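Local coordinates for interleukin-2 receptor subunit beta (Mus musculus, PDB 6DG5), which probably binds interleukin-2 as one subunit of its cell-surface receptor, transduces the mitogenic signal and takes part in receptor-mediated endocytosis, at residues B[13-18]-B[131-136]; B[71-76]-B[99-104]; B[108-113]-B[183-188]; B[147-152]-B[176-181]. All coordinates share one frame; numbering follows the deposited sequence.

Contact 1: B[13-18]-B[131-136]; sequences NSRANV and QVSHYI. With NAG (2-acetamido-2-deoxy-beta-D-glucopyranose), chain E.
Arg15 lies across the backbone of residues 131-134. Its CG sits 3.6 Å from the carbonyl O of Gln131. Further out, one face of the guanidinium rests on the Val132 carbonyl O and on Ser133 CA, with NH1 of Arg15 3.5 Å from Ser133 CA. NH1 also gives a weak hydrogen bond of 3.4 Å to ND1 at the edge of the His134 ring. The main polar partners of Arg15 lie outside these segments: NE forms a salt bridge with Glu69, and NH1 probably bonds to Gln71 OE1, though at a doubtfully short distance. An alanine at Arg15 would probably leave Glu69 without its counter-charge and open a gap over Val132 and Ser133.

Ser14 makes a smaller contact. Its OG accepts from Ser133 N at 3.3 Å, and its CB touches Ile136 CD1 at 3.8 Å. Asn13 gives a weak hydrogen bond from ND2 to Gln131 OE1 at 3.2 Å, with the two amide planes 73° apart.

Both loops are stiffened from within. Asn13 OD1 accepts from Arg15 N, an Asx turn, and from Asn17 N, and the two donors come from opposite faces of its amide. Ser133 OG accepts from Tyr135 N, an ST turn, and also bonds to Gln71. Asn17 ND2 carries the N-linked sugar. His134 NE2 bonds to an acidic side chain of another protein chain.

The contact joins the first domain to the fibronectin type III domain. It fits the elbow of the two-domain extracellular module of type I cytokine receptors, whose loops commonly meet the ligand.

Contact 2: B[71-76]-B[99-104]; sequences QSLTSV and FHPFDN
Pro101 is the first residue of 99-104 to touch 71-76 closely. Its ring meets the end of the Leu73 side chain, with Pro101 CG 3.7 Å from Leu73 CD1. The two side chains cross at about a right angle. Around them, Pro101 also packs on Tyr12 and Leu73 on Leu79, both of the first domain.

Phe102 comes next and makes the larger contact. Its CG is anti to its own carbonyl carbon (chi1 -81°), and the ring beyond meets 71-76. Phe102 CD1 lies 3.2 Å from Thr74 O, met obliquely. Leu73 O lies at the ring edge, 3.7 Å from Phe102 CE1. Gln71 meets the ring tip to tip, with NE2 3.5 Å from Phe102 CZ and near the ring plane.

The Gln71 amide is held at both ends. NE2 gives a nearly straight hydrogen bond (178°) to Leu73 O at 2.7 Å, while OE1 is bonded to Ser133 OG and probably to Arg15. Together these would fix the rotation of the amide beside Phe102.

At Asp103 and Asn104 the chain turns away. Asp103 N bonds to His100 O at 3.3 Å, and Asn104 N bonds to Pro101 O. Asn104 ND2 reaches Ala1 O.

The short 3-10 turn 101-103 follows strand 91-99, the last strand of the first domain. This is the linker between the two domains of a type I cytokine receptor, packed here against a loop of the first domain.

Contact 3: B[108-113]-B[183-188]; sequences VAPHSL and VRVKAQ. With FUC (alpha-L-fucopyranose), chain C.
Pro110 is the bump of this contact, and the backbone between Val183 and Val185 is the hollow. The CG-CD end of the ring presses on the strand: Pro110 CD is 3.4 Å from Val183 O, and CG is 3.7 Å from Arg184 CA. The valines flank it, with Pro110 CG 4.4 Å from Val183 CB and 4.3 Å from Val185 CB. Arg184 between them starts away from Pro110; its guanidinium forms a salt bridge with Glu143 and a cation-pi contact with Trp195 of the WSXWS motif.

A second, smaller fit lies next to it. Leu113 CD2 meets Val183 CG2 at 3.8 Å, and the two side chains cross obliquely. Trp127 packs against both. On the other flank, Val185 CG1 lies between its backbone N and carbonyl carbon (chi1 64°) and touches Val108 O at 3.7 Å. The glycan comes close to this segment, with fucose O3 3.4 Å from Val108 CA.

Segment 108-113 leads into one sheet of the fibronectin type III sandwich, and 183-187 belongs to the other. With apolar groups meeting carbonyl oxygens and CH groups, their fit is set by shape rather than by directional bonds.

Contact 4: B[147-152]-B[176-181]; sequences RLLGHS and STSYEV
Backbone hydrogen bonds pair Arg147 with Glu180 at the end of two antiparallel strands. Arg147 N gives to Glu180 O at 2.9 Å, and Glu180 N returns a bond of the same length to Arg147 O. Leu148 and Tyr179 form the next, non-hydrogen-bonded pair. Beyond it Leu149 N reaches Ser178 O at 3.1 Å. The chain then reverses in a type II turn from Leu148 to His151, with Gly150 at a positive phi of 100°.

One salt bridge adds charge to the pair. The side chains of Arg147 and Glu180 run side by side in the same direction. Arg147 grips side-on: NE meets Glu180 OE1 at 3.0 Å and NH2 meets the same oxygen at 2.9 Å. OE1 lies in the guanidinium plane, but both nitrogens come from one face of the carboxylate, whose plane is turned 47° away. Arg147 also makes a cation-pi contact with Trp153. An alanine at Arg147 would probably leave the Glu180 carboxylate without its counter-charge and Trp153 without its cation.

Apolar contacts flank the strands. Leu148 CD1 meets the Tyr179 ring obliquely, 3.5 Å from CE2, and also touches Thr177 CG2. Leu149 CD1 lies 3.6 Å from Ser178 CB. Tyr179 OH bonds to Ile174 N, consistent with the tyrosine corner of fibronectin type III domains.

The main-chain bonds set the strand register here, while a two-nitrogen grip on one carboxylate oxygen ties the side chains across the pair near the surface.

Contacts 1 and 2 are buried and meet at the elbow. Gln71 of contact 2 bonds to Ser133 and probably to Arg15 of contact 1, so loops of both domains share a polar cluster beside Phe102 of the linker. Contact 3 is partly buried and lies inside the second domain. It touches contact 1 through Val108 against Gln131, and Ala187 against Ile136. Contact 4 is a surface contact about 33 Å from contact 1, centre to centre. Contacts 3 and 4 both use strand 178-187. The chemistry shifts with place: side-chain polar bonds at the domain junction, ring packing in contact 2, apolar fit between sheets in contact 3, and strand pairing with a salt bridge in contact 4.

Contact 1: B[13-18]-B[131-136]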
loop_
_atom_site.group_PDB
_atom_site.type_symbol
_atom_site.label_atom_id
_atom_site.label_comp_id
_atom_site.label_asym_id
_atom_site.label_seq_id
_atom_site.Cartn_x
_atom_site.Cartn_y
_atom_site.Cartn_z
ATOM N N ASN B 13 10.148 13.185 -6.644
ATOM C CA ASN B 13 8.739 13.406 -6.344
ATOM C C ASN B 13 7.895 12.141 -6.477
ATOM O O ASN B 13 6.662 12.236 -6.457
ATOM C CB ASN B 13 8.174 14.506 -7.249
ATOM C CG ASN B 13 7.872 14.017 -8.654
ATOM O OD1 ASN B 13 8.528 13.109 -9.167
ATOM N ND2 ASN B 13 6.873 14.623 -9.287
ATOM N N SER B 14 8.535 10.978 -6.612
ATOM C CA SER B 14 7.926 9.657 -6.765
ATOM C C SER B 14 7.246 9.461 -8.114
ATOM O O SER B 14 6.587 8.437 -8.317
ATOM C CB SER B 14 6.922 9.340 -5.650
ATOM O OG SER B 14 5.707 10.037 -5.853
ATOM N N ARG B 15 7.388 10.400 -9.047
ATOM C CA ARG B 15 6.842 10.204 -10.386
ATOM C C ARG B 15 7.919 10.380 -11.449
ATOM O O ARG B 15 8.564 9.405 -11.847
ATOM C CB ARG B 15 5.675 11.159 -10.649
ATOM C CG ARG B 15 4.332 10.659 -10.136
ATOM C CD ARG B 15 4.169 9.166 -10.384
ATOM N NE ARG B 15 2.773 8.781 -10.575
ATOM C CZ ARG B 15 2.344 7.524 -10.603
ATOM N NH1 ARG B 15 3.201 6.526 -10.439
ATOM N NH2 ARG B 15 1.057 7.264 -10.787
ATOM N N ALA B 16 8.127 11.616 -11.915
ATOM C CA ALA B 16 9.076 11.841 -13.000
ATOM C C ALA B 16 9.937 13.084 -12.795
ATOM O O ALA B 16 10.458 13.631 -13.774
ATOM C CB ALA B 16 8.340 11.951 -14.336
ATOM N N ASN B 17 10.114 13.537 -11.557
ATOM C CA ASN B 17 10.827 14.775 -11.271
ATOM C C ASN B 17 11.870 14.512 -10.197
ATOM O O ASN B 17 11.547 14.001 -9.119
ATOM C CB ASN B 17 9.850 15.874 -10.828
ATOM C CG ASN B 17 10.502 17.253 -10.705
ATOM O OD1 ASN B 17 11.718 17.386 -10.538
ATOM N ND2 ASN B 17 9.671 18.289 -10.783
ATOM N N VAL B 18 13.118 14.851 -10.504
ATOM C CA VAL B 18 14.217 14.796 -9.553
ATOM C C VAL B 18 14.831 16.187 -9.494
ATOM O O VAL B 18 15.233 16.740 -10.527
ATOM C CB VAL B 18 15.269 13.747 -9.948
ATOM C CG1 VAL B 18 16.416 13.743 -8.954
ATOM C CG2 VAL B 18 14.633 12.367 -10.044
ATOM N N GLN B 131 0.868 13.690 -8.155
ATOM C CA GLN B 131 2.196 13.110 -8.375
ATOM C C GLN B 131 2.587 12.141 -7.261
ATOM O O GLN B 131 3.746 12.080 -6.843
ATOM C CB GLN B 131 3.253 14.203 -8.537
ATOM C CG GLN B 131 3.363 14.740 -9.950
ATOM C CD GLN B 131 3.539 16.240 -9.987
ATOM O OE1 GLN B 131 4.656 16.745 -10.098
ATOM N NE2 GLN B 131 2.431 16.964 -9.893
ATOM N N VAL B 132 1.616 11.375 -6.776
ATOM C CA VAL B 132 1.854 10.352 -5.764
ATOM C C VAL B 132 1.859 8.999 -6.457
ATOM O O VAL B 132 0.880 8.621 -7.112
ATOM C CB VAL B 132 0.798 10.401 -4.650
ATOM C CG1 VAL B 132 1.106 9.350 -3.596
ATOM C CG2 VAL B 132 0.750 11.784 -4.028
ATOM N N SER B 133 2.960 8.269 -6.314
ATOM C CA SER B 133 3.109 6.997 -7.002
ATOM C C SER B 133 2.201 5.938 -6.394
ATOM O O SER B 133 1.914 5.944 -5.196
ATOM C CB SER B 133 4.560 6.525 -6.940
ATOM O OG SER B 133 4.709 5.258 -7.554
ATOM N N HIS B 134 1.742 5.020 -7.248
ATOM C CA HIS B 134 1.032 3.844 -6.757
ATOM C C HIS B 134 1.924 2.997 -5.863
ATOM O O HIS B 134 1.426 2.260 -5.006
ATOM C CB HIS B 134 0.523 3.015 -7.934
ATOM C CG HIS B 134 1.612 2.500 -8.821
ATOM N ND1 HIS B 134 2.414 3.330 -9.573
ATOM C CD2 HIS B 134 2.037 1.239 -9.074
ATOM C CE1 HIS B 134 3.283 2.605 -10.253
ATOM N NE2 HIS B 134 3.073 1.332 -9.970
ATOM N N TYR B 135 3.245 3.095 -6.049
ATOM C CA TYR B 135 4.185 2.365 -5.205
ATOM C C TYR B 135 4.045 2.764 -3.741
ATOM O O TYR B 135 4.184 1.922 -2.844
ATOM C CB TYR B 135 5.616 2.620 -5.679
ATOM C CG TYR B 135 5.993 1.973 -6.991
ATOM C CD1 TYR B 135 5.524 0.710 -7.331
ATOM C CD2 TYR B 135 6.828 2.624 -7.887
ATOM C CE1 TYR B 135 5.877 0.118 -8.530
ATOM C CE2 TYR B 135 7.187 2.042 -9.085
ATOM C CZ TYR B 135 6.708 0.789 -9.405
ATOM O OH TYR B 135 7.066 0.212 -10.602
ATOM N N ILE B 136 3.773 4.041 -3.479
ATOM C CA ILE B 136 3.742 4.574 -2.123
ATOM C C ILE B 136 2.382 5.129 -1.736
ATOM O O ILE B 136 2.227 5.608 -0.609
ATOM C CB ILE B 136 4.823 5.658 -1.927
ATOM C CG1 ILE B 136 4.578 6.822 -2.888
ATOM C CG2 ILE B 136 6.206 5.073 -2.138
ATOM C CD1 ILE B 136 5.276 8.096 -2.491
HETATM C C1 NAG E . 10.091 19.659 -10.666
HETATM C C2 NAG E . 8.936 20.584 -11.090
HETATM C C3 NAG E . 9.221 22.041 -10.706
HETATM C C4 NAG E . 9.669 22.165 -9.256
HETATM C C5 NAG E . 10.849 21.231 -9.030
HETATM C C6 NAG E . 11.385 21.238 -7.617
HETATM C C7 NAG E . 7.745 19.743 -13.071
HETATM C C8 NAG E . 7.669 19.764 -14.568
HETATM N N2 NAG E . 8.713 20.483 -12.523
HETATM O O3 NAG E . 8.052 22.823 -10.925
HETATM O O4 NAG E . 10.053 23.515 -9.015
HETATM O O5 NAG E . 10.421 19.893 -9.301
HETATM O O6 NAG E . 11.176 19.990 -6.971
HETATM O O7 NAG E . 6.965 19.087 -12.389
#

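Contact 2: B[71-76]-B[99-104]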
loop_
_atom_site.group_PDB
_atom_site.type_symbol
_atom_site.label_atom_id
_atom_site.label_comp_id
_atom_site.label_asym_id
_atom_site.label_seq_id
_atom_site.Cartn_x
_atom_site.Cartn_y
_atom_site.Cartn_z
ATOM N N GLN B 71 5.443 7.027 -14.197
ATOM C CA GLN B 71 6.353 6.359 -13.266
ATOM C C GLN B 71 7.682 6.138 -13.977
ATOM O O GLN B 71 7.913 5.107 -14.610
ATOM C CB GLN B 71 5.758 5.049 -12.767
ATOM C CG GLN B 71 6.507 4.447 -11.587
ATOM C CD GLN B 71 6.452 5.333 -10.363
ATOM O OE1 GLN B 71 5.390 5.823 -9.984
ATOM N NE2 GLN B 71 7.604 5.559 -9.743
ATOM N N SER B 72 8.581 7.116 -13.851
ATOM C CA SER B 72 9.839 7.061 -14.587
ATOM C C SER B 72 10.894 6.220 -13.880
ATOM O O SER B 72 11.809 5.711 -14.535
ATOM C CB SER B 72 10.371 8.476 -14.820
ATOM O OG SER B 72 10.730 9.090 -13.596
ATOM N N LEU B 73 10.794 6.064 -12.563
ATOM C CA LEU B 73 11.779 5.323 -11.791
ATOM C C LEU B 73 11.084 4.296 -10.908
ATOM O O LEU B 73 9.891 4.401 -10.615
ATOM C CB LEU B 73 12.631 6.258 -10.925
ATOM C CG LEU B 73 13.500 7.275 -11.660
ATOM C CD1 LEU B 73 14.065 8.289 -10.679
ATOM C CD2 LEU B 73 14.623 6.575 -12.408
ATOM N N THR B 74 11.853 3.303 -10.475
ATOM C CA THR B 74 11.362 2.220 -9.634
ATOM C C THR B 74 12.176 2.145 -8.347
ATOM O O THR B 74 13.089 2.939 -8.107
ATOM C CB THR B 74 11.409 0.881 -10.372
ATOM O OG1 THR B 74 12.697 0.708 -10.977
ATOM C CG2 THR B 74 10.343 0.833 -11.438
ATOM N N SER B 75 11.827 1.161 -7.515
ATOM C CA SER B 75 12.510 0.982 -6.241
ATOM C C SER B 75 13.920 0.444 -6.430
ATOM O O SER B 75 14.805 0.727 -5.614
ATOM C CB SER B 75 11.701 0.041 -5.351
ATOM O OG SER B 75 10.311 0.204 -5.577
ATOM N N VAL B 76 14.150 -0.332 -7.494
ATOM C CA VAL B 76 15.459 -0.927 -7.736
ATOM C C VAL B 76 16.336 -0.065 -8.635
ATOM O O VAL B 76 17.475 -0.453 -8.930
ATOM C CB VAL B 76 15.303 -2.339 -8.341
ATOM C CG1 VAL B 76 14.288 -3.145 -7.542
ATOM C CG2 VAL B 76 14.886 -2.254 -9.796
ATOM N N PHE B 99 22.532 7.642 -6.394
ATOM C CA PHE B 99 21.263 8.213 -5.960
ATOM C C PHE B 99 20.195 7.137 -6.023
ATOM O O PHE B 99 19.883 6.637 -7.108
ATOM C CB PHE B 99 20.880 9.411 -6.833
ATOM C CG PHE B 99 19.506 9.951 -6.560
ATOM C CD1 PHE B 99 19.258 10.714 -5.430
ATOM C CD2 PHE B 99 18.463 9.708 -7.440
ATOM C CE1 PHE B 99 17.993 11.214 -5.178
ATOM C CE2 PHE B 99 17.198 10.206 -7.194
ATOM C CZ PHE B 99 16.963 10.960 -6.062
ATOM N N HIS B 100 19.640 6.783 -4.864
ATOM C CA HIS B 100 18.546 5.829 -4.796
ATOM C C HIS B 100 17.239 6.597 -4.695
ATOM O O HIS B 100 16.998 7.262 -3.674
ATOM C CB HIS B 100 18.716 4.894 -3.602
ATOM C CG HIS B 100 19.928 4.023 -3.697
ATOM N ND1 HIS B 100 21.166 4.412 -3.234
ATOM C CD2 HIS B 100 20.096 2.785 -4.220
ATOM C CE1 HIS B 100 22.042 3.448 -3.454
ATOM N NE2 HIS B 100 21.417 2.449 -4.051
ATOM N N PRO B 101 16.372 6.539 -5.709
ATOM C CA PRO B 101 15.252 7.493 -5.768
ATOM C C PRO B 101 14.227 7.315 -4.662
ATOM O O PRO B 101 13.769 8.312 -4.090
ATOM C CB PRO B 101 14.645 7.224 -7.155
ATOM C CG PRO B 101 15.723 6.526 -7.927
ATOM C CD PRO B 101 16.456 5.706 -6.918
ATOM N N PHE B 102 13.842 6.084 -4.344
ATOM C CA PHE B 102 12.800 5.881 -3.344
ATOM C C PHE B 102 13.322 5.944 -1.915
ATOM O O PHE B 102 12.539 5.757 -0.979
ATOM C CB PHE B 102 12.087 4.553 -3.595
ATOM C CG PHE B 102 11.038 4.634 -4.661
ATOM C CD1 PHE B 102 11.386 4.585 -6.000
ATOM C CD2 PHE B 102 9.703 4.774 -4.326
ATOM C CE1 PHE B 102 10.420 4.664 -6.983
ATOM C CE2 PHE B 102 8.732 4.852 -5.304
ATOM C CZ PHE B 102 9.093 4.798 -6.635
ATOM N N ASP B 103 14.615 6.198 -1.730
ATOM C CA ASP B 103 15.164 6.541 -0.426
ATOM C C ASP B 103 15.304 8.046 -0.236
ATOM O O ASP B 103 15.674 8.489 0.854
ATOM C CB ASP B 103 16.523 5.863 -0.222
ATOM C CG ASP B 103 16.427 4.348 -0.239
ATOM O OD1 ASP B 103 15.383 3.811 0.183
ATOM O OD2 ASP B 103 17.393 3.691 -0.679
ATOM N N ASN B 104 15.008 8.838 -1.272
ATOM C CA ASN B 104 15.086 10.296 -1.225
ATOM C C ASN B 104 13.784 10.865 -1.795
ATOM O O ASN B 104 13.775 11.521 -2.837
ATOM C CB ASN B 104 16.306 10.806 -1.993
ATOM C CG ASN B 104 17.614 10.510 -1.280
ATOM O OD1 ASN B 104 17.995 9.351 -1.106
ATOM N ND2 ASN B 104 18.313 11.563 -0.868
#

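Contact 3: B[108-113]-B[183-188]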
loop_
_atom_site.group_PDB
_atom_site.type_symbol
_atom_site.label_atom_id
_atom_site.label_comp_id
_atom_site.label_asym_id
_atom_site.label_seq_id
_atom_site.Cartn_x
_atom_site.Cartn_y
_atom_site.Cartn_z
ATOM N N VAL B 108 5.060 16.201 -3.801
ATOM C CA VAL B 108 4.546 17.522 -4.148
ATOM C C VAL B 108 3.565 17.975 -3.078
ATOM O O VAL B 108 2.755 17.184 -2.581
ATOM C CB VAL B 108 3.896 17.492 -5.544
ATOM C CG1 VAL B 108 3.084 18.755 -5.791
ATOM C CG2 VAL B 108 4.961 17.327 -6.615
ATOM N N ALA B 109 3.643 19.256 -2.717
ATOM C CA ALA B 109 2.826 19.795 -1.641
ATOM C C ALA B 109 1.339 19.604 -1.941
ATOM O O ALA B 109 0.930 19.603 -3.106
ATOM C CB ALA B 109 3.131 21.278 -1.443
ATOM N N PRO B 110 0.511 19.429 -0.909
ATOM C CA PRO B 110 -0.934 19.304 -1.138
ATOM C C PRO B 110 -1.508 20.589 -1.713
ATOM O O PRO B 110 -1.023 21.689 -1.441
ATOM C CB PRO B 110 -1.494 19.014 0.260
ATOM C CG PRO B 110 -0.330 18.494 1.036
ATOM C CD PRO B 110 0.866 19.216 0.502
ATOM N N HIS B 111 -2.548 20.439 -2.527
ATOM C CA HIS B 111 -3.189 21.563 -3.190
ATOM C C HIS B 111 -4.699 21.449 -3.024
ATOM O O HIS B 111 -5.208 20.542 -2.357
ATOM C CB HIS B 111 -2.798 21.621 -4.672
ATOM C CG HIS B 111 -3.136 20.378 -5.431
ATOM N ND1 HIS B 111 -4.373 20.167 -6.000
ATOM C CD2 HIS B 111 -2.400 19.276 -5.714
ATOM C CE1 HIS B 111 -4.384 18.995 -6.607
ATOM N NE2 HIS B 111 -3.198 18.433 -6.447
ATOM N N SER B 112 -5.414 22.399 -3.630
ATOM C CA SER B 112 -6.877 22.418 -3.631
ATOM C C SER B 112 -7.446 22.415 -2.215
ATOM O O SER B 112 -8.438 21.742 -1.928
ATOM C CB SER B 112 -7.444 21.249 -4.442
ATOM O OG SER B 112 -7.185 21.407 -5.827
ATOM N N LEU B 113 -6.816 23.171 -1.320
ATOM C CA LEU B 113 -7.350 23.322 0.026
ATOM C C LEU B 113 -8.623 24.154 -0.014
ATOM O O LEU B 113 -8.669 25.204 -0.663
ATOM C CB LEU B 113 -6.321 23.976 0.946
ATOM C CG LEU B 113 -5.537 23.053 1.880
ATOM C CD1 LEU B 113 -4.350 22.443 1.162
ATOM C CD2 LEU B 113 -5.093 23.801 3.127
ATOM N N VAL B 183 -0.976 22.223 5.065
ATOM C CA VAL B 183 -0.910 20.768 5.140
ATOM C C VAL B 183 0.300 20.285 4.352
ATOM O O VAL B 183 0.771 20.957 3.430
ATOM C CB VAL B 183 -2.207 20.108 4.615
ATOM C CG1 VAL B 183 -2.341 18.693 5.144
ATOM C CG2 VAL B 183 -3.428 20.938 4.992
ATOM N N ARG B 184 0.815 19.116 4.735
ATOM C CA ARG B 184 1.916 18.486 4.020
ATOM C C ARG B 184 1.758 16.971 4.086
ATOM O O ARG B 184 0.998 16.442 4.901
ATOM C CB ARG B 184 3.277 18.919 4.580
ATOM C CG ARG B 184 3.463 18.664 6.061
ATOM C CD ARG B 184 4.816 19.178 6.516
ATOM N NE ARG B 184 5.145 18.758 7.875
ATOM C CZ ARG B 184 6.323 18.972 8.452
ATOM N NH1 ARG B 184 7.283 19.599 7.785
ATOM N NH2 ARG B 184 6.544 18.557 9.692
ATOM N N VAL B 185 2.500 16.276 3.218
ATOM C CA VAL B 185 2.280 14.856 2.960
ATOM C C VAL B 185 3.611 14.110 2.953
ATOM O O VAL B 185 4.663 14.677 2.645
ATOM C CB VAL B 185 1.515 14.658 1.628
ATOM C CG1 VAL B 185 2.344 15.142 0.446
ATOM C CG2 VAL B 185 1.092 13.208 1.439
ATOM N N LYS B 186 3.556 12.821 3.297
ATOM C CA LYS B 186 4.733 11.962 3.351
ATOM C C LYS B 186 4.283 10.509 3.247
ATOM O O LYS B 186 3.120 10.184 3.501
ATOM C CB LYS B 186 5.530 12.195 4.641
ATOM C CG LYS B 186 6.950 11.650 4.638
ATOM C CD LYS B 186 7.710 12.094 5.882
ATOM C CE LYS B 186 7.711 11.019 6.965
ATOM N NZ LYS B 186 6.369 10.395 7.167
ATOM N N ALA B 187 5.220 9.640 2.861
ATOM C CA ALA B 187 4.987 8.199 2.776
ATOM C C ALA B 187 6.045 7.487 3.612
ATOM O O ALA B 187 7.230 7.495 3.261
ATOM C CB ALA B 187 5.019 7.717 1.325
ATOM N N GLN B 188 5.620 6.859 4.706
ATOM C CA GLN B 188 6.549 6.296 5.687
ATOM C C GLN B 188 6.694 4.782 5.510
ATOM O O GLN B 188 6.453 3.978 6.412
ATOM C CB GLN B 188 6.114 6.678 7.108
ATOM C CG GLN B 188 4.828 6.036 7.653
ATOM C CD GLN B 188 3.588 6.371 6.855
ATOM O OE1 GLN B 188 3.496 7.435 6.244
ATOM N NE2 GLN B 188 2.624 5.457 6.850
HETATM C C1 FUC C . 10.173 20.202 -5.958
HETATM C C2 FUC C . 9.673 18.817 -5.470
HETATM C C3 FUC C . 9.026 18.897 -4.079
HETATM C C4 FUC C . 8.592 20.335 -3.716
HETATM C C5 FUC C . 9.800 21.293 -3.808
HETATM C C6 FUC C . 9.407 22.753 -3.998
HETATM O O2 FUC C . 10.704 17.839 -5.479
HETATM O O3 FUC C . 7.876 18.063 -4.037
HETATM O O4 FUC C . 7.520 20.784 -4.541
HETATM O O5 FUC C . 10.710 20.956 -4.886
#

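Contact 4: B[147-152]-B[176-181]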
loop_
_atom_site.group_PDB
_atom_site.type_symbol
_atom_site.label_atom_id
_atom_site.label_comp_id
_atom_site.label_asym_id
_atom_site.label_seq_id
_atom_site.Cartn_x
_atom_site.Cartn_y
_atom_site.Cartn_z
ATOM N N ARG B 147 -2.931 28.061 12.635
ATOM C CA ARG B 147 -2.422 29.238 13.317
ATOM C C ARG B 147 -3.479 30.330 13.342
ATOM O O ARG B 147 -4.341 30.410 12.463
ATOM C CB ARG B 147 -1.133 29.773 12.663
ATOM C CG ARG B 147 -1.337 30.760 11.520
ATOM C CD ARG B 147 -0.040 31.497 11.215
ATOM N NE ARG B 147 -0.146 32.358 10.041
ATOM C CZ ARG B 147 0.823 33.166 9.618
ATOM N NH1 ARG B 147 1.972 33.227 10.277
ATOM N NH2 ARG B 147 0.644 33.914 8.538
ATOM N N LEU B 148 -3.405 31.164 14.375
ATOM C CA LEU B 148 -4.265 32.335 14.483
ATOM C C LEU B 148 -3.735 33.439 13.575
ATOM O O LEU B 148 -2.521 33.573 13.389
ATOM C CB LEU B 148 -4.312 32.815 15.933
ATOM C CG LEU B 148 -5.666 33.131 16.569
ATOM C CD1 LEU B 148 -6.521 31.886 16.632
ATOM C CD2 LEU B 148 -5.468 33.713 17.957
ATOM N N LEU B 149 -4.644 34.222 12.998
ATOM C CA LEU B 149 -4.216 35.292 12.110
ATOM C C LEU B 149 -3.433 36.345 12.882
ATOM O O LEU B 149 -3.900 36.865 13.899
ATOM C CB LEU B 149 -5.422 35.938 11.417
ATOM C CG LEU B 149 -5.653 35.513 9.966
ATOM C CD1 LEU B 149 -6.403 36.595 9.202
ATOM C CD2 LEU B 149 -4.338 35.179 9.274
ATOM N N GLY B 150 -2.234 36.656 12.386
ATOM C CA GLY B 150 -1.305 37.542 13.042
ATOM C C GLY B 150 -0.204 36.817 13.793
ATOM O O GLY B 150 0.889 37.371 13.964
ATOM N N HIS B 151 -0.465 35.588 14.228
ATOM C CA HIS B 151 0.513 34.811 14.971
ATOM C C HIS B 151 1.483 34.131 14.006
ATOM O O HIS B 151 1.417 34.307 12.787
ATOM C CB HIS B 151 -0.192 33.794 15.867
ATOM C CG HIS B 151 -1.038 34.412 16.936
ATOM N ND1 HIS B 151 -1.917 35.445 16.688
ATOM C CD2 HIS B 151 -1.148 34.136 18.256
ATOM C CE1 HIS B 151 -2.529 35.780 17.810
ATOM N NE2 HIS B 151 -2.081 35.001 18.777
ATOM N N SER B 152 2.401 33.342 14.555
ATOM C CA SER B 152 3.481 32.743 13.786
ATOM C C SER B 152 3.172 31.292 13.440
ATOM O O SER B 152 2.404 30.614 14.125
ATOM C CB SER B 152 4.799 32.821 14.562
ATOM O OG SER B 152 5.821 32.097 13.901
ATOM N N SER B 176 -16.157 33.795 15.346
ATOM C CA SER B 176 -15.724 35.025 14.680
ATOM C C SER B 176 -14.217 35.231 14.831
ATOM O O SER B 176 -13.746 36.285 15.262
ATOM C CB SER B 176 -16.504 36.235 15.198
ATOM O OG SER B 176 -16.262 36.457 16.575
ATOM N N THR B 177 -13.459 34.196 14.479
ATOM C CA THR B 177 -12.007 34.211 14.581
ATOM C C THR B 177 -11.411 33.671 13.289
ATOM O O THR B 177 -11.913 32.693 12.729
ATOM C CB THR B 177 -11.530 33.378 15.778
ATOM O OG1 THR B 177 -12.104 33.901 16.983
ATOM C CG2 THR B 177 -10.015 33.411 15.889
ATOM N N SER B 178 -10.346 34.315 12.818
ATOM C CA SER B 178 -9.719 33.977 11.547
ATOM C C SER B 178 -8.503 33.086 11.774
ATOM O O SER B 178 -7.644 33.399 12.604
ATOM C CB SER B 178 -9.307 35.244 10.796
ATOM O OG SER B 178 -10.427 36.070 10.532
ATOM N N TYR B 179 -8.430 31.991 11.021
ATOM C CA TYR B 179 -7.344 31.029 11.122
ATOM C C TYR B 179 -6.667 30.852 9.768
ATOM O O TYR B 179 -7.210 31.220 8.723
ATOM C CB TYR B 179 -7.847 29.665 11.615
ATOM C CG TYR B 179 -8.587 29.691 12.933
ATOM C CD1 TYR B 179 -9.950 29.956 12.982
ATOM C CD2 TYR B 179 -7.928 29.428 14.127
ATOM C CE1 TYR B 179 -10.632 29.970 14.182
ATOM C CE2 TYR B 179 -8.603 29.436 15.332
ATOM C CZ TYR B 179 -9.953 29.710 15.355
ATOM O OH TYR B 179 -10.624 29.721 16.554
ATOM N N GLU B 180 -5.473 30.263 9.803
ATOM C CA GLU B 180 -4.712 29.922 8.610
ATOM C C GLU B 180 -4.169 28.510 8.774
ATOM O O GLU B 180 -3.706 28.140 9.857
ATOM C CB GLU B 180 -3.567 30.919 8.375
ATOM C CG GLU B 180 -3.349 31.305 6.915
ATOM C CD GLU B 180 -2.403 32.486 6.759
ATOM O OE1 GLU B 180 -2.042 33.103 7.785
ATOM O OE2 GLU B 180 -2.020 32.800 5.610
ATOM N N VAL B 181 -4.236 27.719 7.706
ATOM C CA VAL B 181 -3.930 26.293 7.771
ATOM C C VAL B 181 -3.038 25.900 6.599
ATOM O O VAL B 181 -3.281 26.305 5.457
ATOM C CB VAL B 181 -5.223 25.446 7.779
ATOM C CG1 VAL B 181 -4.927 24.005 7.399
ATOM C CG2 VAL B 181 -5.875 25.499 9.149
#